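Local coordinates for F-BAR domain only protein 1 (Danio rerio, PDB 5JP2), which probably acts at an early step of clathrin-mediated endocytosis and binds a peptide of Eps15 through its mu homology domain, at residues L183-P196 against G222-E234. Residues are numbered along the deposited sequence; the frame is centred on the assembly and turned at random.
Sequences LPLDHSATDLQCQP and GSGTLCASWQCLE
Leu185, the loop residue just after strand 179-184, lays its CD1 methyl over one face of the Trp230 indole, 3.5 Å from the centroid of the five-membered ring, a CH-pi contact. Its CG, anti to the backbone N (chi1 -178°), carries CD1 over the ring. Leu183 shows how one aromatic side chain can tie two sheets together: it reaches the six-membered ring obliquely, its CD2 4.0 Å from Trp230 CZ3, while Ala189 CB lies 3.8 Å from Trp230 CD1. Replacing Trp230 by an alanine is likely to open a gap between Leu183, Leu185 and Ala189 and leave the loop from Leu185 to Ala189 without the ring it packs on.

The backbone positions this cluster. Strand 192-195 runs antiparallel to strand 223-231, and Gln193 with Ser229 and Gln195 with Cys227 form hydrogen-bonded pairs; Gln193 N reaches Ser229 O at 3.0 Å. Thr190 and Gln231 make another such pair, and the one-residue shift between the pairs is a beta bulge at the corner near Asp191. Farther out, Val160 and Thr158 of strand 157-166 also touch Trp230, and Leu183 bonds through its backbone to Leu207. After strand 179-184 of the large mixed sheet the chain thus turns, and strand 192-195 edges, within this chain, a second, four-stranded antiparallel sheet, packing sheet on sheet in this all-beta part of the muniscin mu homology domain.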
ATOM      1  N   LEU B 183      21.768   2.519  -0.453  1.00 29.78           N
ATOM      2  CA  LEU B 183      22.624   3.576   0.076  1.00 30.42           C
ATOM      3  C   LEU B 183      23.301   4.265  -1.099  1.00 39.91           C
ATOM      4  O   LEU B 183      24.136   3.643  -1.775  1.00 42.82           O
ATOM      5  CB  LEU B 183      23.656   3.006   1.044  1.00 27.66           C
ATOM      6  CG  LEU B 183      24.752   3.941   1.534  1.00 32.29           C
ATOM      7  CD1 LEU B 183      24.183   5.100   2.326  1.00 36.46           C
ATOM      8  CD2 LEU B 183      25.706   3.159   2.369  1.00 44.83           C
ATOM      9  N   PRO B 184      22.982   5.525  -1.407  1.00 47.67           N
ATOM     10  CA  PRO B 184      23.654   6.169  -2.537  1.00 52.97           C
ATOM     11  C   PRO B 184      25.103   6.461  -2.197  1.00 40.13           C
ATOM     12  O   PRO B 184      25.426   6.860  -1.081  1.00 39.96           O
ATOM     13  CB  PRO B 184      22.839   7.449  -2.744  1.00 48.61           C
ATOM     14  CG  PRO B 184      22.271   7.729  -1.449  1.00 43.23           C
ATOM     15  CD  PRO B 184      22.027   6.430  -0.758  1.00 47.97           C
ATOM     16  N   LEU B 185      25.980   6.200  -3.162  1.00 52.40           N
ATOM     17  CA  LEU B 185      27.410   6.405  -3.004  1.00 50.64           C
ATOM     18  C   LEU B 185      28.003   6.822  -4.336  1.00 41.93           C
ATOM     19  O   LEU B 185      27.785   6.153  -5.348  1.00 44.54           O
ATOM     20  CB  LEU B 185      28.071   5.124  -2.508  1.00 54.67           C
ATOM     21  CG  LEU B 185      29.562   5.209  -2.247  1.00 43.68           C
ATOM     22  CD1 LEU B 185      29.805   6.228  -1.166  1.00 53.30           C
ATOM     23  CD2 LEU B 185      30.059   3.867  -1.826  1.00 42.65           C
ATOM     24  N   ASP B 186      28.835   7.854  -4.319  1.00 49.90           N
ATOM     25  CA  ASP B 186      29.374   8.374  -5.562  1.00 57.40           C
ATOM     26  C   ASP B 186      30.434   7.438  -6.139  1.00 46.68           C
ATOM     27  O   ASP B 186      30.986   6.579  -5.448  1.00 46.40           O
ATOM     28  CB  ASP B 186      29.956   9.766  -5.315  1.00 75.24           C
ATOM     29  CG  ASP B 186      30.312  10.490  -6.591  1.00 60.46           C
ATOM     30  OD1 ASP B 186      29.561  10.366  -7.579  1.00 64.66           O
ATOM     31  OD2 ASP B 186      31.344  11.188  -6.603  1.00 78.86           O
ATOM     32  N   HIS B 187      30.763   7.653  -7.413  1.00 45.86           N
ATOM     33  CA  HIS B 187      31.723   6.793  -8.091  1.00 45.69           C
ATOM     34  C   HIS B 187      33.161   7.121  -7.724  1.00 47.45           C
ATOM     35  O   HIS B 187      34.072   6.442  -8.191  1.00 60.99           O
ATOM     36  CB  HIS B 187      31.533   6.867  -9.606  1.00 55.49           C
ATOM     37  CG  HIS B 187      31.706   8.237 -10.173  1.00 60.11           C
ATOM     38  ND1 HIS B 187      32.874   8.952 -10.043  1.00 55.89           N
ATOM     39  CD2 HIS B 187      30.862   9.021 -10.881  1.00 67.74           C
ATOM     40  CE1 HIS B 187      32.740  10.123 -10.636  1.00 60.64           C
ATOM     41  NE2 HIS B 187      31.528  10.190 -11.154  1.00 61.61           N
ATOM     42  N   SER B 188      33.386   8.152  -6.927  1.00 48.53           N
ATOM     43  CA  SER B 188      34.711   8.522  -6.461  1.00 54.12           C
ATOM     44  C   SER B 188      35.117   7.792  -5.191  1.00 52.78           C
ATOM     45  O   SER B 188      36.201   8.048  -4.668  1.00 63.07           O
ATOM     46  CB  SER B 188      34.775  10.025  -6.215  1.00 60.96           C
ATOM     47  OG  SER B 188      34.038  10.368  -5.062  1.00 66.48           O
ATOM     48  N   ALA B 189      34.271   6.912  -4.674  1.00 44.68           N
ATOM     49  CA  ALA B 189      34.544   6.225  -3.423  1.00 47.40           C
ATOM     50  C   ALA B 189      35.424   5.008  -3.666  1.00 52.48           C
ATOM     51  O   ALA B 189      35.333   4.354  -4.705  1.00 42.51           O
ATOM     52  CB  ALA B 189      33.245   5.809  -2.743  1.00 63.56           C
ATOM     53  N   THR B 190      36.302   4.720  -2.705  1.00 59.46           N
ATOM     54  CA  THR B 190      37.234   3.605  -2.814  1.00 70.75           C
ATOM     55  C   THR B 190      37.290   2.854  -1.493  1.00 61.74           C
ATOM     56  O   THR B 190      36.790   3.322  -0.471  1.00 71.14           O
ATOM     57  CB  THR B 190      38.648   4.077  -3.170  1.00 76.80           C
ATOM     58  OG1 THR B 190      39.059   5.080  -2.237  1.00 76.35           O
ATOM     59  CG2 THR B 190      38.686   4.664  -4.567  1.00 54.95           C
ATOM     60  N   ASP B 191      37.915   1.676  -1.528  1.00 64.49           N
ATOM     61  CA  ASP B 191      38.120   0.844  -0.339  1.00 78.71           C
ATOM     62  C   ASP B 191      36.785   0.400   0.245  1.00 68.15           C
ATOM     63  O   ASP B 191      36.529   0.507   1.445  1.00 84.60           O
ATOM     64  CB  ASP B 191      38.958   1.575   0.706  1.00 94.29           C
ATOM     65  CG  ASP B 191      40.334   1.925   0.199  1.00109.82           C
ATOM     66  OD1 ASP B 191      40.447   2.910  -0.559  1.00121.76           O
ATOM     67  OD2 ASP B 191      41.300   1.220   0.558  1.00129.39           O
ATOM     68  N   LEU B 192      35.944  -0.128  -0.627  1.00 58.12           N
ATOM     69  CA  LEU B 192      34.596  -0.509  -0.259  1.00 50.89           C
ATOM     70  C   LEU B 192      34.582  -1.801   0.523  1.00 50.04           C
ATOM     71  O   LEU B 192      35.098  -2.820   0.068  1.00 54.66           O
ATOM     72  CB  LEU B 192      33.753  -0.693  -1.509  1.00 62.89           C
ATOM     73  CG  LEU B 192      32.734   0.376  -1.819  1.00 44.16           C
ATOM     74  CD1 LEU B 192      32.103   0.073  -3.152  1.00 55.60           C
ATOM     75  CD2 LEU B 192      31.706   0.377  -0.728  1.00 57.88           C
ATOM     76  N   GLN B 193      33.964  -1.767   1.687  1.00 49.00           N
ATOM     77  CA  GLN B 193      33.728  -2.965   2.464  1.00 58.52           C
ATOM     78  C   GLN B 193      32.244  -2.988   2.782  1.00 44.45           C
ATOM     79  O   GLN B 193      31.687  -1.963   3.172  1.00 57.45           O
ATOM     80  CB  GLN B 193      34.592  -2.941   3.720  1.00 66.32           C
ATOM     81  CG  GLN B 193      36.052  -2.705   3.378  1.00 83.04           C
ATOM     82  CD  GLN B 193      36.867  -2.238   4.557  1.00100.88           C
ATOM     83  OE1 GLN B 193      37.201  -3.023   5.435  1.00 88.61           O
ATOM     84  NE2 GLN B 193      37.189  -0.948   4.585  1.00 86.09           N
ATOM     85  N   CYS B 194      31.610  -4.152   2.657  1.00 48.93           N
ATOM     86  CA  CYS B 194      30.190  -4.286   2.956  1.00 42.40           C
ATOM     87  C   CYS B 194      29.975  -5.590   3.691  1.00 47.86           C
ATOM     88  O   CYS B 194      30.441  -6.640   3.247  1.00 60.41           O
ATOM     89  CB  CYS B 194      29.341  -4.273   1.688  1.00 43.59           C
ATOM     90  SG  CYS B 194      29.613  -2.870   0.645  1.00 59.18           S
ATOM     91  N   GLN B 195      29.234  -5.529   4.781  1.00 45.11           N
ATOM     92  CA  GLN B 195      28.801  -6.726   5.456  1.00 56.48           C
ATOM     93  C   GLN B 195      27.303  -6.568   5.671  1.00 49.03           C
ATOM     94  O   GLN B 195      26.883  -5.685   6.400  1.00 46.72           O
ATOM     95  CB  GLN B 195      29.536  -6.849   6.784  1.00 68.16           C
ATOM     96  CG  GLN B 195      31.052  -6.870   6.636  1.00109.57           C
ATOM     97  CD  GLN B 195      31.763  -6.410   7.899  1.00118.41           C
ATOM     98  OE1 GLN B 195      31.618  -7.009   8.963  1.00124.38           O
ATOM     99  NE2 GLN B 195      32.523  -5.321   7.787  1.00104.68           N
ATOM    100  N   PRO B 196      26.483  -7.429   5.064  1.00 41.31           N
ATOM    101  CA  PRO B 196      26.748  -8.442   4.047  1.00 38.17           C
ATOM    102  C   PRO B 196      27.131  -7.809   2.714  1.00 43.91           C
ATOM    103  O   PRO B 196      27.111  -6.592   2.626  1.00 48.54           O
ATOM    104  CB  PRO B 196      25.413  -9.200   3.968  1.00 35.71           C
ATOM    105  CG  PRO B 196      24.428  -8.334   4.548  1.00 42.39           C
ATOM    106  CD  PRO B 196      25.110  -7.515   5.572  1.00 46.86           C
ATOM    107  N   GLY B 222      12.884 -11.726  11.399  1.00 95.08           N
ATOM    108  CA  GLY B 222      12.451 -10.349  11.297  1.00 55.73           C
ATOM    109  C   GLY B 222      13.442  -9.229  11.543  1.00 52.65           C
ATOM    110  O   GLY B 222      13.156  -8.082  11.202  1.00 38.09           O
ATOM    111  N   SER B 223      14.601  -9.514  12.112  1.00 59.41           N
ATOM    112  CA  SER B 223      15.518  -8.460  12.504  1.00 47.99           C
ATOM    113  C   SER B 223      16.874  -8.675  11.854  1.00 50.26           C
ATOM    114  O   SER B 223      17.211  -9.780  11.432  1.00 67.29           O
ATOM    115  CB  SER B 223      15.675  -8.421  14.019  1.00 58.51           C
ATOM    116  OG  SER B 223      14.431  -8.147  14.624  1.00 80.21           O
ATOM    117  N   GLY B 224      17.664  -7.614  11.792  1.00 40.20           N
ATOM    118  CA  GLY B 224      18.953  -7.730  11.151  1.00 26.75           C
ATOM    119  C   GLY B 224      19.717  -6.435  11.237  1.00 29.71           C
ATOM    120  O   GLY B 224      19.275  -5.463  11.841  1.00 32.43           O
ATOM    121  N   THR B 225      20.890  -6.446  10.616  1.00 39.22           N
ATOM    122  CA  THR B 225      21.793  -5.310  10.608  1.00 40.79           C
ATOM    123  C   THR B 225      22.669  -5.415   9.372  1.00 27.56           C
ATOM    124  O   THR B 225      22.853  -6.500   8.831  1.00 33.41           O
ATOM    125  CB  THR B 225      22.647  -5.269  11.868  1.00 35.30           C
ATOM    126  OG1 THR B 225      23.516  -4.143  11.804  1.00 42.48           O
ATOM    127  CG2 THR B 225      23.487  -6.506  11.952  1.00 53.96           C
ATOM    128  N   LEU B 226      23.156  -4.278   8.888  1.00 33.70           N
ATOM    129  CA  LEU B 226      24.069  -4.269   7.753  1.00 27.70           C
ATOM    130  C   LEU B 226      24.880  -2.980   7.785  1.00 31.96           C
ATOM    131  O   LEU B 226      24.473  -1.992   8.394  1.00 36.55           O
ATOM    132  CB  LEU B 226      23.316  -4.402   6.426  1.00 39.10           C
ATOM    133  CG  LEU B 226      22.239  -3.371   6.080  1.00 30.97           C
ATOM    134  CD1 LEU B 226      22.827  -2.141   5.426  1.00 31.26           C
ATOM    135  CD2 LEU B 226      21.148  -3.958   5.203  1.00 26.64           C
ATOM    136  N   CYS B 227      26.027  -2.991   7.109  1.00 30.76           N
ATOM    137  CA  CYS B 227      26.905  -1.832   7.176  1.00 38.78           C
ATOM    138  C   CYS B 227      27.845  -1.797   5.984  1.00 37.70           C
ATOM    139  O   CYS B 227      28.080  -2.803   5.314  1.00 38.74           O
ATOM    140  CB  CYS B 227      27.725  -1.828   8.454  1.00 52.80           C
ATOM    141  SG  CYS B 227      28.839  -3.166   8.481  1.00 54.43           S
ATOM    142  N   ALA B 228      28.401  -0.617   5.754  1.00 36.24           N
ATOM    143  CA  ALA B 228      29.343  -0.411   4.670  1.00 40.82           C
ATOM    144  C   ALA B 228      30.298   0.701   5.056  1.00 40.34           C
ATOM    145  O   ALA B 228      29.961   1.567   5.863  1.00 40.51           O
ATOM    146  CB  ALA B 228      28.629  -0.060   3.368  1.00 43.43           C
ATOM    147  N   SER B 229      31.492   0.670   4.466  1.00 43.54           N
ATOM    148  CA  SER B 229      32.514   1.678   4.691  1.00 51.90           C
ATOM    149  C   SER B 229      33.271   1.914   3.399  1.00 48.64           C
ATOM    150  O   SER B 229      33.350   1.033   2.545  1.00 50.24           O
ATOM    151  CB  SER B 229      33.497   1.259   5.771  1.00 52.06           C
ATOM    152  OG  SER B 229      34.135   0.065   5.377  1.00 58.59           O
ATOM    153  N   TRP B 230      33.834   3.108   3.266  1.00 55.30           N
ATOM    154  CA  TRP B 230      34.587   3.474   2.075  1.00 56.19           C
ATOM    155  C   TRP B 230      35.511   4.635   2.419  1.00 57.55           C
ATOM    156  O   TRP B 230      35.503   5.149   3.540  1.00 57.35           O
ATOM    157  CB  TRP B 230      33.640   3.846   0.938  1.00 53.24           C
ATOM    158  CG  TRP B 230      32.752   4.997   1.283  1.00 49.66           C
ATOM    159  CD1 TRP B 230      32.989   6.312   1.046  1.00 55.59           C
ATOM    160  CD2 TRP B 230      31.488   4.929   1.936  1.00 48.49           C
ATOM    161  NE1 TRP B 230      31.952   7.071   1.513  1.00 57.62           N
ATOM    162  CE2 TRP B 230      31.013   6.241   2.059  1.00 57.08           C
ATOM    163  CE3 TRP B 230      30.703   3.881   2.418  1.00 46.00           C
ATOM    164  CZ2 TRP B 230      29.799   6.536   2.648  1.00 49.11           C
ATOM    165  CZ3 TRP B 230      29.503   4.174   2.997  1.00 41.08           C
ATOM    166  CH2 TRP B 230      29.059   5.490   3.110  1.00 56.24           C
ATOM    167  N   GLN B 231      36.306   5.055   1.436  1.00 64.68           N
ATOM    168  CA  GLN B 231      37.187   6.204   1.572  1.00 68.83           C
ATOM    169  C   GLN B 231      36.809   7.204   0.498  1.00 64.59           C
ATOM    170  O   GLN B 231      36.478   6.815  -0.623  1.00 62.56           O
ATOM    171  CB  GLN B 231      38.664   5.846   1.421  1.00 90.97           C
ATOM    172  CG  GLN B 231      39.268   5.153   2.620  1.00115.79           C
ATOM    173  CD  GLN B 231      40.647   4.610   2.325  1.00119.51           C
ATOM    174  OE1 GLN B 231      41.236   4.923   1.291  1.00132.74           O
ATOM    175  NE2 GLN B 231      41.143   3.740   3.195  1.00111.29           N
ATOM    176  N   CYS B 232      36.847   8.485   0.844  1.00 75.35           N
ATOM    177  CA  CYS B 232      36.512   9.553  -0.088  1.00 99.87           C
ATOM    178  C   CYS B 232      37.539  10.662   0.063  1.00119.53           C
ATOM    179  O   CYS B 232      37.698  11.216   1.154  1.00124.00           O
ATOM    180  CB  CYS B 232      35.099  10.081   0.167  1.00 95.18           C
ATOM    181  SG  CYS B 232      34.185  10.489  -1.329  1.00 78.78           S
ATOM    182  N   LEU B 233      38.231  10.987  -1.032  1.00127.88           N
ATOM    183  CA  LEU B 233      39.318  11.957  -0.955  1.00131.86           C
ATOM    184  C   LEU B 233      38.826  13.322  -0.494  1.00135.01           C
ATOM    185  O   LEU B 233      39.565  14.049   0.176  1.00142.96           O
ATOM    186  CB  LEU B 233      40.020  12.073  -2.307  1.00127.69           C
ATOM    187  N   GLU B 234      37.590  13.682  -0.818  1.00142.80           N
ATOM    188  CA  GLU B 234      37.052  14.980  -0.421  1.00144.53           C
ATOM    189  C   GLU B 234      36.784  15.060   1.080  1.00153.19           C
ATOM    190  O   GLU B 234      37.010  14.103   1.816  1.00153.05           O
ATOM    191  CB  GLU B 234      35.768  15.279  -1.191  1.00140.55           C
TER